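Local coordinates for protein tapirin (Caldicellulosiruptor kristjanssonii, PDB 6N2B) that binds cellulose through a beta-helical C-terminal domain and probably helps this extremely thermophilic bacterium adhere to it, at residues N247-G252 and D410-F415; K267-I272 and A291-T296; N312-D317 and F328-I333. All blocks are in the same frame, centred on the assembly; numbering follows the deposited sequence.

All three contacts lie along the parallel beta-helix of the C-terminal domain. Interactions 2 and 3 join consecutive coils and follow one another along the chain, their centres about 9 Å apart; interaction 1 spans a much longer stretch of sequence that includes both, bringing helix 408-413 back onto coils laid down earlier. Its centre lies about 10 Å from that of interaction 2 and about 18 Å from that of interaction 3. Strands 240-250, 269-272, 293-296 and 314-316 are successive parallel neighbours, so the contacts are linked by strand pairing: C250 and L248 bond to Y271, and N292 bonds to E313. The coils stack in sequence order, and the returning helix covers part of one face.

Interaction 1 of 3, residues N247-G252 and D410-F415; sequences NLICKG and DDIKNF
K251, just past the end of strand 240-250, reaches to the C-terminal end of helix 408-413, where its ammonium group is gripped by backbone carbonyls. K251 NZ donates to I412 O at 2.7 Å and to F415 O, also at 2.7 Å, with a weak third bond to K413 O at 3.2 Å. The side chain sets out toward the helix, and the bend at chi3 (81°) brings K251 CE within 3.6 Å of I412 O. A lysine suits the place: it is long enough to bridge the gap, and its positive charge would be stabilised by carbonyls clustered at a helix C-terminus. I412 O also accepts from F415 N, so two donors share it. The helix belongs to the segment that follows the coils of the parallel beta-helix and packs back against their outer face. There I249 and I412 meet tip to tip, CD1 to CD1 at 4.0 Å, while their CG2 branches approach to 4.1 Å. Both isoleucines set CG1 anti to the carbonyl carbon (chi1 -65° in I249), and each sends CD1 on in an extended chain, one branched apolar group from the strand thus matching its like from the helix. I269 and Y271 of the next strand also touch I412. K413 points away from the 247-252 segment, its NZ bonded instead to Y295 OH.

Interaction 2 of 3, residues K267-I272 and A291-T296; sequences KEIMYI and ANKIYT
M270 and K293 are joined by a nearly straight bond, M270 N to K293 O at 2.9 Å (170°), one of four backbone bonds between these parallel strands. K293 N gives to E268 O at 3.1 Å, Y295 N to M270 O at 2.9 Å, and I272 N to Y295 O at 2.7 Å. The NH of Y271 faces the other way, to L248. At the corner, N292 sets CG anti to its backbone N (chi1 -175°), and its ND2 makes weak bonds to K267 O and to E268 OE1; an amide serves well here, offering N-H groups to both a carbonyl and a carboxylate. Y271 and Y295 lie side by side, pointing the same way, with Y295 CD2 over one face of the Y271 ring, 3.8 Å from Y271 CE2. Their hydroxyls have separate partners: Q273 for Y271, D317 and K413 for Y295. An alanine in place of Y271 would probably leave Q273 OE1 without that hydroxyl and open a gap beside Y295. Helix 408-413 covers this tyrosine face through I409, I412 and K413, while strands 240-250 and 314-316 flank the pair within the beta-helix.

Interaction 3 of 3, residues N312-D317 and F328-I333; sequences NEIYSD and FEIGSI
A corner of the parallel beta-helix, where one coil is stacked on the next, brings N312 and E313 against G331, S332 and I333. The carbonyl of N312 ties the two turns together: N312 O accepts from I333 N at 3.0 Å and, weakly, from S332 N at 2.9 Å, so a single acceptor serves two successive amides as the chain rounds the bend. I314 N then donates to I333 O at 3.1 Å, which sets E313 and I333 in parallel register. Beside the corner, the N312 carboxamide reaches over the next coil, OD1 lying 3.6 Å from G331 CA and ND2 coming to S332 CB. G331 has no side chain of its own to set against that amide.

On the inner side of the coil, I314 carries the apolar contact. Its chi1 of 165° puts CG1 anti to the backbone N and leaves CG2 between that N and the carbonyl carbon, directed at the next coil. CG2 of I314 meets I330 CG1 at 4.0 Å, the two side chains crossing at about a right angle, and sits at the edge of the F328 ring, 4.2 Å from F328 CZ. M301, on strand 300-303 of another face of the beta-helix, touches both I314 and F328, so a branched aliphatic and a flat ring fill this part of the core.

The other face bears E313, Y315 and I333. CG2 of I333 packs against E313 CB at 3.7 Å and also approaches the hydroxyl of Y315, whose ring meets that of Y405. Within the 312-317 segment, Y315 OH donates to E313 OE1 at 2.6 Å, reaching that oxygen from above the carboxylate, 38° out of its plane.

Interaction 1 of 3, residues N247-G252 and D410-F415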
loop_
_atom_site.group_PDB
_atom_site.type_symbol
_atom_site.label_atom_id
_atom_site.label_comp_id
_atom_site.label_asym_id
_atom_site.label_seq_id
_atom_site.Cartn_x
_atom_site.Cartn_y
_atom_site.Cartn_z
ATOM N N ASN A 247 6.670 -0.606 -3.954
ATOM C CA ASN A 247 5.726 0.405 -4.405
ATOM C C ASN A 247 4.337 0.126 -3.838
ATOM O O ASN A 247 3.972 -1.027 -3.578
ATOM C CB ASN A 247 5.673 0.481 -5.955
ATOM C CG ASN A 247 7.072 0.497 -6.598
ATOM O OD1 ASN A 247 7.799 1.489 -6.502
ATOM N ND2 ASN A 247 7.437 -0.592 -7.266
ATOM N N LEU A 248 3.573 1.198 -3.624
ATOM C CA LEU A 248 2.144 1.114 -3.329
ATOM C C LEU A 248 1.469 2.059 -4.307
ATOM O O LEU A 248 1.508 3.272 -4.103
ATOM C CB LEU A 248 1.834 1.502 -1.892
ATOM C CG LEU A 248 0.413 1.271 -1.352
ATOM C CD1 LEU A 248 0.422 1.389 0.139
ATOM C CD2 LEU A 248 -0.628 2.237 -1.904
ATOM N N ILE A 249 0.850 1.524 -5.350
ATOM C CA ILE A 249 0.170 2.335 -6.359
ATOM C C ILE A 249 -1.337 2.175 -6.203
ATOM O O ILE A 249 -1.865 1.061 -6.287
ATOM C CB ILE A 249 0.596 1.953 -7.781
ATOM C CG1 ILE A 249 2.077 2.265 -7.996
ATOM C CG2 ILE A 249 -0.318 2.647 -8.784
ATOM C CD1 ILE A 249 2.643 1.686 -9.254
ATOM N N CYS A 250 -2.036 3.281 -6.002
ATOM C CA CYS A 250 -3.490 3.247 -5.938
ATOM C C CYS A 250 -4.044 4.158 -7.016
ATOM O O CYS A 250 -3.809 5.371 -6.988
ATOM C CB CYS A 250 -4.019 3.682 -4.577
ATOM S SG CYS A 250 -5.829 3.818 -4.633
ATOM N N LYS A 251 -4.782 3.584 -7.960
ATOM C CA LYS A 251 -5.318 4.378 -9.050
ATOM C C LYS A 251 -6.800 4.697 -8.873
ATOM O O LYS A 251 -7.405 5.292 -9.768
ATOM C CB LYS A 251 -5.031 3.684 -10.375
ATOM C CG LYS A 251 -3.534 3.711 -10.686
ATOM C CD LYS A 251 -3.227 3.699 -12.176
ATOM C CE LYS A 251 -3.341 5.070 -12.839
ATOM N NZ LYS A 251 -2.708 5.069 -14.201
ATOM N N GLY A 252 -7.378 4.362 -7.712
ATOM C CA GLY A 252 -8.729 4.748 -7.360
ATOM C C GLY A 252 -8.820 6.000 -6.494
ATOM O O GLY A 252 -7.833 6.713 -6.268
ATOM N N ASP A 410 3.930 11.226 -14.040
ATOM C CA ASP A 410 3.154 11.107 -15.266
ATOM C C ASP A 410 3.195 9.680 -15.791
ATOM O O ASP A 410 2.163 9.143 -16.206
ATOM C CB ASP A 410 3.648 12.104 -16.313
ATOM C CG ASP A 410 3.129 13.520 -16.063
ATOM O OD1 ASP A 410 2.101 13.674 -15.363
ATOM O OD2 ASP A 410 3.755 14.482 -16.563
ATOM N N ASP A 411 4.367 9.040 -15.722
ATOM C CA ASP A 411 4.512 7.645 -16.129
ATOM C C ASP A 411 3.419 6.761 -15.542
ATOM O O ASP A 411 2.818 5.938 -16.243
ATOM C CB ASP A 411 5.877 7.115 -15.692
ATOM C CG ASP A 411 7.011 7.687 -16.494
ATOM O OD1 ASP A 411 6.756 8.334 -17.540
ATOM O OD2 ASP A 411 8.164 7.484 -16.066
ATOM N N ILE A 412 3.162 6.906 -14.247
ATOM C CA ILE A 412 2.190 6.047 -13.579
ATOM C C ILE A 412 0.772 6.498 -13.889
ATOM O O ILE A 412 -0.097 5.680 -14.215
ATOM C CB ILE A 412 2.470 6.014 -12.066
ATOM C CG1 ILE A 412 3.808 5.293 -11.824
ATOM C CG2 ILE A 412 1.300 5.376 -11.324
ATOM C CD1 ILE A 412 4.216 5.190 -10.389
ATOM N N LYS A 413 0.521 7.808 -13.810
ATOM C CA LYS A 413 -0.768 8.349 -14.229
ATOM C C LYS A 413 -1.136 7.887 -15.638
ATOM O O LYS A 413 -2.316 7.678 -15.943
ATOM C CB LYS A 413 -0.719 9.876 -14.161
ATOM C CG LYS A 413 -2.046 10.563 -13.865
ATOM C CD LYS A 413 -1.993 12.023 -14.288
ATOM C CE LYS A 413 -1.441 12.936 -13.179
ATOM N NZ LYS A 413 -2.493 13.397 -12.218
ATOM N N ASN A 414 -0.140 7.705 -16.498
ATOM C CA ASN A 414 -0.372 7.407 -17.899
ATOM C C ASN A 414 -0.406 5.921 -18.195
ATOM O O ASN A 414 -0.676 5.544 -19.339
ATOM C CB ASN A 414 0.704 8.067 -18.772
ATOM C CG ASN A 414 0.485 9.570 -18.943
ATOM O OD1 ASN A 414 -0.642 10.061 -18.844
ATOM N ND2 ASN A 414 1.567 10.301 -19.208
ATOM N N PHE A 415 -0.141 5.070 -17.210
ATOM C CA PHE A 415 -0.105 3.630 -17.439
ATOM C C PHE A 415 -1.491 3.041 -17.201
ATOM O O PHE A 415 -2.065 3.209 -16.113
ATOM C CB PHE A 415 0.930 2.964 -16.537
ATOM C CG PHE A 415 1.271 1.573 -16.948
ATOM C CD1 PHE A 415 2.230 1.336 -17.915
ATOM C CD2 PHE A 415 0.624 0.494 -16.373
ATOM C CE1 PHE A 415 2.545 0.045 -18.292
ATOM C CE2 PHE A 415 0.935 -0.799 -16.751
ATOM C CZ PHE A 415 1.895 -1.023 -17.710
#

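Interaction 2 of 3, residues K267-I272 and A291-T296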
loop_
_atom_site.group_PDB
_atom_site.type_symbol
_atom_site.label_atom_id
_atom_site.label_comp_id
_atom_site.label_asym_id
_atom_site.label_seq_id
_atom_site.Cartn_x
_atom_site.Cartn_y
_atom_site.Cartn_z
ATOM N N LYS A 267 9.731 1.801 -0.214
ATOM C CA LYS A 267 11.124 1.987 -0.602
ATOM C C LYS A 267 11.270 2.856 -1.829
ATOM O O LYS A 267 12.275 3.554 -1.967
ATOM C CB LYS A 267 11.780 0.642 -0.851
ATOM C CG LYS A 267 12.022 -0.100 0.431
ATOM C CD LYS A 267 12.240 -1.557 0.168
ATOM C CE LYS A 267 13.583 -1.808 -0.484
ATOM N NZ LYS A 267 13.538 -3.105 -1.230
ATOM N N GLU A 268 10.293 2.832 -2.732
ATOM C CA GLU A 268 10.377 3.619 -3.949
ATOM C C GLU A 268 9.165 4.523 -3.999
ATOM O O GLU A 268 9.120 5.539 -3.289
ATOM C CB GLU A 268 10.556 2.703 -5.168
ATOM C CG GLU A 268 11.931 1.985 -5.222
ATOM C CD GLU A 268 13.139 2.936 -5.049
ATOM O OE1 GLU A 268 13.029 4.137 -5.415
ATOM O OE2 GLU A 268 14.209 2.476 -4.556
ATOM N N ILE A 269 8.141 4.206 -4.794
ATOM C CA ILE A 269 7.062 5.145 -5.091
ATOM C C ILE A 269 5.776 4.725 -4.391
ATOM O O ILE A 269 5.334 3.575 -4.509
ATOM C CB ILE A 269 6.831 5.273 -6.606
ATOM C CG1 ILE A 269 8.002 6.021 -7.254
ATOM C CG2 ILE A 269 5.496 5.964 -6.883
ATOM C CD1 ILE A 269 8.473 5.442 -8.576
ATOM N N MET A 270 5.168 5.669 -3.679
ATOM C CA MET A 270 3.778 5.581 -3.251
ATOM C C MET A 270 2.976 6.562 -4.099
ATOM O O MET A 270 3.068 7.778 -3.907
ATOM C CB MET A 270 3.632 5.884 -1.764
ATOM C CG MET A 270 2.234 5.696 -1.217
ATOM S SD MET A 270 2.250 6.022 0.558
ATOM C CE MET A 270 0.758 5.174 1.043
ATOM N N TYR A 271 2.217 6.034 -5.049
ATOM C CA TYR A 271 1.392 6.840 -5.938
ATOM C C TYR A 271 -0.043 6.814 -5.427
ATOM O O TYR A 271 -0.654 5.745 -5.324
ATOM C CB TYR A 271 1.476 6.328 -7.383
ATOM C CG TYR A 271 0.638 7.104 -8.389
ATOM C CD1 TYR A 271 -0.746 6.936 -8.447
ATOM C CD2 TYR A 271 1.225 8.004 -9.279
ATOM C CE1 TYR A 271 -1.528 7.636 -9.358
ATOM C CE2 TYR A 271 0.453 8.709 -10.205
ATOM C CZ TYR A 271 -0.928 8.517 -10.235
ATOM O OH TYR A 271 -1.720 9.193 -11.129
ATOM N N ILE A 272 -0.583 7.985 -5.137
ATOM C CA ILE A 272 -1.946 8.117 -4.649
ATOM C C ILE A 272 -2.712 8.952 -5.665
ATOM O O ILE A 272 -2.571 10.183 -5.707
ATOM C CB ILE A 272 -1.995 8.750 -3.260
ATOM C CG1 ILE A 272 -1.112 7.945 -2.298
ATOM C CG2 ILE A 272 -3.432 8.863 -2.777
ATOM C CD1 ILE A 272 -1.517 6.490 -2.131
ATOM N N ALA A 291 8.474 6.646 3.882
ATOM C CA ALA A 291 8.314 6.492 2.452
ATOM C C ALA A 291 9.382 7.295 1.742
ATOM O O ALA A 291 9.797 8.359 2.204
ATOM C CB ALA A 291 6.925 6.922 1.979
ATOM N N ASN A 292 9.840 6.750 0.624
ATOM C CA ASN A 292 10.839 7.436 -0.179
ATOM C C ASN A 292 10.195 8.592 -0.938
ATOM O O ASN A 292 10.438 9.762 -0.634
ATOM C CB ASN A 292 11.508 6.432 -1.117
ATOM C CG ASN A 292 12.632 7.041 -1.906
ATOM O OD1 ASN A 292 13.136 8.108 -1.557
ATOM N ND2 ASN A 292 13.030 6.378 -2.985
ATOM N N LYS A 293 9.349 8.283 -1.917
ATOM C CA LYS A 293 8.633 9.292 -2.688
ATOM C C LYS A 293 7.132 9.065 -2.543
ATOM O O LYS A 293 6.658 7.930 -2.637
ATOM C CB LYS A 293 9.056 9.255 -4.160
ATOM C CG LYS A 293 10.534 8.960 -4.366
ATOM C CD LYS A 293 10.926 8.989 -5.833
ATOM C CE LYS A 293 12.350 8.471 -6.039
ATOM N NZ LYS A 293 12.922 8.899 -7.352
ATOM N N ILE A 294 6.399 10.138 -2.277
ATOM C CA ILE A 294 4.949 10.115 -2.174
ATOM C C ILE A 294 4.382 11.092 -3.189
ATOM O O ILE A 294 4.884 12.216 -3.321
ATOM C CB ILE A 294 4.466 10.504 -0.763
ATOM C CG1 ILE A 294 5.026 9.554 0.292
ATOM C CG2 ILE A 294 2.934 10.581 -0.725
ATOM C CD1 ILE A 294 4.545 9.876 1.696
ATOM N N TYR A 295 3.336 10.675 -3.897
ATOM C CA TYR A 295 2.550 11.597 -4.707
ATOM C C TYR A 295 1.081 11.425 -4.363
ATOM O O TYR A 295 0.597 10.296 -4.237
ATOM C CB TYR A 295 2.764 11.380 -6.224
ATOM C CG TYR A 295 1.705 12.052 -7.092
ATOM C CD1 TYR A 295 1.828 13.391 -7.473
ATOM C CD2 TYR A 295 0.573 11.357 -7.520
ATOM C CE1 TYR A 295 0.854 14.021 -8.254
ATOM C CE2 TYR A 295 -0.398 11.979 -8.295
ATOM C CZ TYR A 295 -0.249 13.310 -8.659
ATOM O OH TYR A 295 -1.212 13.929 -9.425
ATOM N N THR A 296 0.374 12.538 -4.196
ATOM C CA THR A 296 -1.085 12.524 -4.175
ATOM C C THR A 296 -1.637 13.498 -5.208
ATOM O O THR A 296 -0.990 14.485 -5.577
ATOM C CB THR A 296 -1.679 12.892 -2.809
ATOM O OG1 THR A 296 -1.833 14.315 -2.728
ATOM C CG2 THR A 296 -0.800 12.415 -1.682
#

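Interaction 3 of 3, residues N312-D317 and F328-I333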
loop_
_atom_site.group_PDB
_atom_site.type_symbol
_atom_site.label_atom_id
_atom_site.label_comp_id
_atom_site.label_asym_id
_atom_site.label_seq_id
_atom_site.Cartn_x
_atom_site.Cartn_y
_atom_site.Cartn_z
ATOM N N ASN A 312 10.731 11.317 2.060
ATOM C CA ASN A 312 11.914 12.012 1.578
ATOM C C ASN A 312 11.567 12.998 0.473
ATOM O O ASN A 312 12.143 14.088 0.409
ATOM C CB ASN A 312 12.952 11.014 1.088
ATOM C CG ASN A 312 14.348 11.534 1.269
ATOM O OD1 ASN A 312 14.782 11.797 2.398
ATOM N ND2 ASN A 312 15.065 11.711 0.159
ATOM N N GLU A 313 10.661 12.613 -0.425
ATOM C CA GLU A 313 10.078 13.505 -1.416
ATOM C C GLU A 313 8.578 13.402 -1.261
ATOM O O GLU A 313 8.059 12.309 -1.005
ATOM C CB GLU A 313 10.485 13.137 -2.841
ATOM C CG GLU A 313 11.886 12.578 -2.943
ATOM C CD GLU A 313 12.361 12.357 -4.382
ATOM O OE1 GLU A 313 11.617 12.699 -5.338
ATOM O OE2 GLU A 313 13.493 11.836 -4.551
ATOM N N ILE A 314 7.883 14.536 -1.384
ATOM C CA ILE A 314 6.421 14.574 -1.323
ATOM C C ILE A 314 5.937 15.553 -2.381
ATOM O O ILE A 314 6.384 16.700 -2.422
ATOM C CB ILE A 314 5.897 14.955 0.084
ATOM C CG1 ILE A 314 4.415 15.348 0.055
ATOM C CG2 ILE A 314 6.696 16.081 0.688
ATOM C CD1 ILE A 314 3.475 14.208 -0.258
ATOM N N TYR A 315 5.050 15.097 -3.254
ATOM C CA TYR A 315 4.456 15.945 -4.277
ATOM C C TYR A 315 2.950 15.822 -4.185
ATOM O O TYR A 315 2.426 14.708 -4.092
ATOM C CB TYR A 315 4.923 15.549 -5.677
ATOM C CG TYR A 315 6.419 15.388 -5.792
ATOM C CD1 TYR A 315 7.237 16.490 -5.958
ATOM C CD2 TYR A 315 7.013 14.134 -5.728
ATOM C CE1 TYR A 315 8.623 16.349 -6.066
ATOM C CE2 TYR A 315 8.384 13.983 -5.845
ATOM C CZ TYR A 315 9.187 15.097 -6.004
ATOM O OH TYR A 315 10.549 14.970 -6.103
ATOM N N SER A 316 2.249 16.951 -4.208
ATOM C CA SER A 316 0.810 16.875 -4.017
ATOM C C SER A 316 0.097 17.995 -4.752
ATOM O O SER A 316 0.403 19.176 -4.555
ATOM C CB SER A 316 0.447 16.921 -2.540
ATOM O OG SER A 316 -0.945 16.731 -2.397
ATOM N N ASP A 317 -0.860 17.611 -5.587
ATOM C CA ASP A 317 -1.737 18.545 -6.276
ATOM C C ASP A 317 -2.838 19.086 -5.365
ATOM O O ASP A 317 -3.718 19.815 -5.843
ATOM C CB ASP A 317 -2.344 17.868 -7.510
ATOM C CG ASP A 317 -1.315 17.626 -8.612
ATOM O OD1 ASP A 317 -0.201 18.184 -8.520
ATOM O OD2 ASP A 317 -1.611 16.886 -9.578
ATOM N N PHE A 328 5.051 15.041 10.886
ATOM C CA PHE A 328 5.390 14.831 9.487
ATOM C C PHE A 328 6.730 15.482 9.188
ATOM O O PHE A 328 6.879 16.691 9.380
ATOM C CB PHE A 328 4.299 15.396 8.585
ATOM C CG PHE A 328 4.598 15.250 7.137
ATOM C CD1 PHE A 328 5.222 14.111 6.664
ATOM C CD2 PHE A 328 4.264 16.259 6.243
ATOM C CE1 PHE A 328 5.509 13.980 5.325
ATOM C CE2 PHE A 328 4.541 16.131 4.900
ATOM C CZ PHE A 328 5.155 14.993 4.434
ATOM N N GLU A 329 7.695 14.695 8.701
ATOM C CA GLU A 329 9.025 15.189 8.350
ATOM C C GLU A 329 9.291 15.026 6.860
ATOM O O GLU A 329 9.065 13.949 6.301
ATOM C CB GLU A 329 10.119 14.451 9.114
ATOM C CG GLU A 329 9.916 14.332 10.604
ATOM C CD GLU A 329 11.197 13.900 11.295
ATOM O OE1 GLU A 329 12.088 13.337 10.602
ATOM O OE2 GLU A 329 11.316 14.143 12.519
ATOM N N ILE A 330 9.813 16.077 6.232
ATOM C CA ILE A 330 10.224 16.039 4.837
ATOM C C ILE A 330 11.744 15.984 4.784
ATOM O O ILE A 330 12.423 16.921 5.221
ATOM C CB ILE A 330 9.690 17.250 4.065
ATOM C CG1 ILE A 330 8.167 17.310 4.183
ATOM C CG2 ILE A 330 10.128 17.176 2.605
ATOM C CD1 ILE A 330 7.587 18.585 3.661
ATOM N N GLY A 331 12.281 14.896 4.224
ATOM C CA GLY A 331 13.711 14.656 4.303
ATOM C C GLY A 331 14.527 15.354 3.239
ATOM O O GLY A 331 15.693 15.685 3.476
ATOM N N SER A 332 13.937 15.610 2.073
ATOM C CA SER A 332 14.711 16.190 0.985
ATOM C C SER A 332 13.956 17.242 0.164
ATOM O O SER A 332 14.509 18.316 -0.097
ATOM C CB SER A 332 15.231 15.075 0.086
ATOM O OG SER A 332 16.036 15.600 -0.946
ATOM N N ILE A 333 12.717 16.980 -0.264
ATOM C CA ILE A 333 12.011 17.954 -1.107
ATOM C C ILE A 333 10.501 17.793 -0.969
ATOM O O ILE A 333 9.986 16.691 -0.759
ATOM C CB ILE A 333 12.459 17.841 -2.587
ATOM C CG1 ILE A 333 11.983 19.046 -3.388
ATOM C CG2 ILE A 333 11.948 16.569 -3.194
ATOM C CD1 ILE A 333 12.627 19.142 -4.760
#